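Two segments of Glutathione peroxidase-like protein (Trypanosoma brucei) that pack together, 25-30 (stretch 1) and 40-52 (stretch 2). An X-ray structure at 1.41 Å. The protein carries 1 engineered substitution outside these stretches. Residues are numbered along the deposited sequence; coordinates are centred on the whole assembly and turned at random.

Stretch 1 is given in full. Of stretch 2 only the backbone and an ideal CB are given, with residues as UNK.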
# COMPACT_ATOMS: atom_id res chain seq x y z
N SER A 25 10.14 10.16 7.24
CA SER A 25 8.70 9.91 7.11
C SER A 25 8.33 9.67 5.65
O SER A 25 9.15 9.98 4.78
CB SER A 25 7.84 11.05 7.66
OG SER A 25 7.62 12.09 6.75
N ILE A 26 7.11 9.18 5.41
CA ILE A 26 6.73 9.00 3.98
C ILE A 26 6.66 10.30 3.22
O ILE A 26 6.68 10.37 1.99
CB ILE A 26 5.35 8.31 3.90
CG1 ILE A 26 4.21 9.14 4.52
CG2 ILE A 26 5.42 6.91 4.49
CD1 ILE A 26 2.84 8.60 4.19
N PHE A 27 6.51 11.41 3.94
CA PHE A 27 6.24 12.72 3.29
C PHE A 27 7.50 13.26 2.64
O PHE A 27 7.46 14.34 2.04
CB PHE A 27 5.66 13.72 4.31
CG PHE A 27 4.37 13.19 4.93
CD1 PHE A 27 3.27 12.95 4.13
CD2 PHE A 27 4.29 12.94 6.28
CE1 PHE A 27 2.09 12.46 4.67
CE2 PHE A 27 3.11 12.46 6.85
CZ PHE A 27 2.03 12.23 6.04
N ASP A 28 8.60 12.53 2.78
CA ASP A 28 9.85 12.89 2.11
C ASP A 28 9.87 12.39 0.65
O ASP A 28 10.90 12.61 0.01
CB ASP A 28 11.07 12.34 2.87
CG ASP A 28 11.40 13.03 4.17
OD1 ASP A 28 11.29 14.27 4.25
OD2 ASP A 28 11.81 12.34 5.13
N PHE A 29 8.80 11.72 0.19
CA PHE A 29 8.82 11.00 -1.07
C PHE A 29 7.82 11.56 -2.08
O PHE A 29 6.77 12.06 -1.67
CB PHE A 29 8.58 9.49 -0.82
CG PHE A 29 9.65 8.90 0.08
CD1 PHE A 29 10.80 8.38 -0.49
CD2 PHE A 29 9.54 8.86 1.48
CE1 PHE A 29 11.83 7.86 0.28
CE2 PHE A 29 10.56 8.35 2.28
CZ PHE A 29 11.74 7.86 1.68
N GLU A 30 8.22 11.47 -3.36
CA GLU A 30 7.43 11.96 -4.48
C GLU A 30 6.32 11.01 -4.86
O GLU A 30 6.63 9.81 -5.06
CB GLU A 30 8.33 12.14 -5.73
CG GLU A 30 7.56 12.82 -6.86
CD GLU A 30 8.48 13.31 -7.97
OE1 GLU A 30 9.57 12.72 -8.10
OE2 GLU A 30 8.13 14.26 -8.71
N UNK A 40 -0.60 15.70 -3.42
CA UNK A 40 -0.40 16.26 -2.09
C UNK A 40 -0.54 15.18 -1.00
O UNK A 40 -1.59 15.01 -0.40
CB UNK A 40 -1.40 17.39 -1.84
N UNK A 41 0.56 14.48 -0.78
CA UNK A 41 0.64 13.43 0.21
C UNK A 41 0.64 14.04 1.61
O UNK A 41 0.11 13.56 2.60
CB UNK A 41 1.89 12.57 -0.01
N UNK A 42 1.30 15.20 1.75
CA UNK A 42 1.37 15.76 3.10
C UNK A 42 0.00 16.17 3.62
O UNK A 42 -0.17 16.42 4.84
CB UNK A 42 2.31 16.97 3.12
N UNK A 43 -1.02 16.24 2.76
CA UNK A 43 -2.37 16.56 3.26
C UNK A 43 -2.79 15.57 4.34
O UNK A 43 -3.52 15.93 5.27
CB UNK A 43 -3.39 16.55 2.12
N UNK A 44 -2.28 14.34 4.23
CA UNK A 44 -2.60 13.28 5.17
C UNK A 44 -1.79 13.31 6.44
O UNK A 44 -2.08 12.49 7.32
CB UNK A 44 -2.41 11.92 4.49
N UNK A 45 -0.81 14.21 6.59
CA UNK A 45 -0.02 14.21 7.82
C UNK A 45 -0.84 14.60 9.04
O UNK A 45 -1.73 15.49 8.96
CB UNK A 45 1.17 15.16 7.68
N UNK A 46 -0.65 13.99 10.21
CA UNK A 46 -1.45 14.37 11.38
C UNK A 46 -2.54 13.36 11.72
O UNK A 46 -3.18 13.35 12.78
CB UNK A 46 -2.09 15.74 11.14
N UNK A 47 -2.79 12.45 10.78
CA UNK A 47 -3.75 11.38 10.93
C UNK A 47 -3.10 10.11 10.39
O UNK A 47 -2.28 10.23 9.49
CB UNK A 47 -5.06 11.70 10.21
N UNK A 48 -3.45 8.94 10.90
CA UNK A 48 -2.83 7.72 10.37
C UNK A 48 -3.38 7.38 9.00
O UNK A 48 -4.38 7.93 8.55
CB UNK A 48 -3.05 6.54 11.32
N UNK A 49 -2.69 6.45 8.32
CA UNK A 49 -3.17 6.01 7.03
C UNK A 49 -2.64 4.60 6.78
O UNK A 49 -1.71 4.14 7.45
CB UNK A 49 -2.74 6.97 5.92
N UNK A 50 -3.24 3.91 5.81
CA UNK A 50 -2.81 2.60 5.39
C UNK A 50 -2.41 2.65 3.91
O UNK A 50 -3.25 3.18 3.17
CB UNK A 50 -3.91 1.57 5.63
N UNK A 51 -1.23 2.13 3.59
CA UNK A 51 -0.79 2.16 2.18
C UNK A 51 -0.65 0.74 1.66
O UNK A 51 0.18 -0.04 2.13
CB UNK A 51 0.53 2.91 2.03
N UNK A 52 -1.54 0.47 0.69
CA UNK A 52 -1.52 -0.81 0.01
C UNK A 52 -0.89 -0.82 -1.38
O UNK A 52 -1.07 0.19 -2.08
CB UNK A 52 -2.96 -1.32 -0.10

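Stretch 1 offers mainly hydrocarbon here, the side chain of Ile26 and the ring of Phe27, with the carbonyl of Ile26 alongside. Position 40 lies out of its reach, so stretch 1 leaves the choice open, and the residue is Asn40, whose backbone O accepts hydrogen bonds from position 43, the backbone one weak.

At position 41 CA-to-CB points toward stretch 1, with the ideal CB 4.4 Å from Phe27 CD1. A branched or long apolar side chain would fill the space between Phe27 and Ile26; leucine, isoleucine and methionine are candidates. It is Leu41. Its CG lies 3.9 Å from Phe27 CD1, while its CD2 reaches to 4.3 Å from Ile26 CD1 and 3.5 Å from Ile26 O. The backbone takes part too, for Leu41 O sits at the edge of the Phe27 ring, 3.1 Å from CE1, where the ring's slightly positive C-H rim suits a carbonyl.

Position 42 points sideways, its ideal CB 4.2 Å from Phe27 CD1. A small or medium apolar group would suit, though a polar one with an aliphatic base could also serve. It is Val42, whose CA is closer still, 3.5 Å from Phe27 CD1.

Position 43 points away, leaving the choice wide; Gln43 turns its NE2 back to Asn40 O, a hydrogen bond of 2.8 Å. Position 44 points sideways, with the ideal CB 4.5 Å from Phe27 CE1, but stretch 1 sets no strong preference. His44 makes its closest approach through the backbone, C lying 4.0 Å from Phe27 CZ.

At position 45 the ideal CB is a tight 3.4 Å from Phe27 CE2. A side chain starting with a slim methylene suits this spot, and a long one could run on past the ring. Lys45, extended with all four chi angles t, lays its CB over one face of Phe27, 3.4 Å from CE2.

Position 46 has a positive phi (104/-13), and a CB would jam against the preceding carbonyl O. Glycine is called for, and Gly46 takes the third place of the type II turn that starts at His44 and ends at 47. Positions 47 and 48 are out of reach: Ser47 ends the turn and Pro48 leads into the strand.

In the strand, 49 and 51 point toward stretch 1, but their ideal CBs stop short of it, so longer apolar side chains are favoured. Leu49 CD1 reaches to 4.2 Å from Ile26 CD1, and Ile51 CD1 to 4.1 Å from the same methyl. Positions 50 and 52 are out of reach and unconstrained by stretch 1; they are Leu50 and Tyr52.

Stretch 2 40-52: NLVQHKGSPLLIY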
# COMPACT_ATOMS: atom_id res chain seq x y z
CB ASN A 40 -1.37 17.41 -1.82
CG ASN A 40 -0.99 18.27 -0.63
OD1 ASN A 40 -1.64 19.27 -0.30
ND2 ASN A 40 0.10 17.92 0.03
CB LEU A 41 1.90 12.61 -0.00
CG LEU A 41 2.10 11.31 0.76
CD1 LEU A 41 1.11 10.28 0.26
CD2 LEU A 41 3.51 10.77 0.59
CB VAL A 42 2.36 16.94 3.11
CG1 VAL A 42 1.65 18.17 2.60
CG2 VAL A 42 2.96 17.18 4.50
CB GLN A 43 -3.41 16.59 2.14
CG GLN A 43 -3.92 15.23 1.66
CD GLN A 43 -4.88 15.39 0.50
OE1 GLN A 43 -6.06 15.72 0.65
NE2 GLN A 43 -4.38 15.16 -0.73
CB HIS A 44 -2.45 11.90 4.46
CG HIS A 44 -3.29 11.84 3.22
ND1 HIS A 44 -4.67 11.98 3.22
CD2 HIS A 44 -2.92 11.68 1.92
CE1 HIS A 44 -5.11 11.89 1.96
NE2 HIS A 44 -4.07 11.71 1.16
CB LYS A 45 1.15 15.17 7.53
CG LYS A 45 2.11 15.32 8.70
CD LYS A 45 3.17 16.37 8.35
CE LYS A 45 4.38 16.31 9.24
NZ LYS A 45 5.59 16.87 8.59
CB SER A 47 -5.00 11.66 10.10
OG SER A 47 -5.79 12.63 10.76
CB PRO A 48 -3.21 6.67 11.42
CG PRO A 48 -4.46 7.18 12.07
CD PRO A 48 -4.40 8.69 11.99
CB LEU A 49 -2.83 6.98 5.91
CG LEU A 49 -1.37 7.27 5.57
CD1 LEU A 49 -1.26 7.67 4.10
CD2 LEU A 49 -0.75 8.37 6.43
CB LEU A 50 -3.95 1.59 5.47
CG LEU A 50 -4.04 0.61 6.61
CD1 LEU A 50 -5.23 -0.31 6.36
CD2 LEU A 50 -2.75 -0.17 6.84
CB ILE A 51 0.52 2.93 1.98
CG1 ILE A 51 0.40 4.37 2.54
CG2 ILE A 51 0.92 2.90 0.51
CD1 ILE A 51 1.74 5.13 2.41
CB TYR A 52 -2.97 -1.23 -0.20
CG TYR A 52 -3.77 -1.70 0.98
CD1 TYR A 52 -4.44 -0.82 1.82
CD2 TYR A 52 -3.88 -3.07 1.24
CE1 TYR A 52 -5.18 -1.30 2.90
CE2 TYR A 52 -4.63 -3.53 2.30
CZ TYR A 52 -5.28 -2.65 3.14
OH TYR A 52 -6.03 -3.12 4.20
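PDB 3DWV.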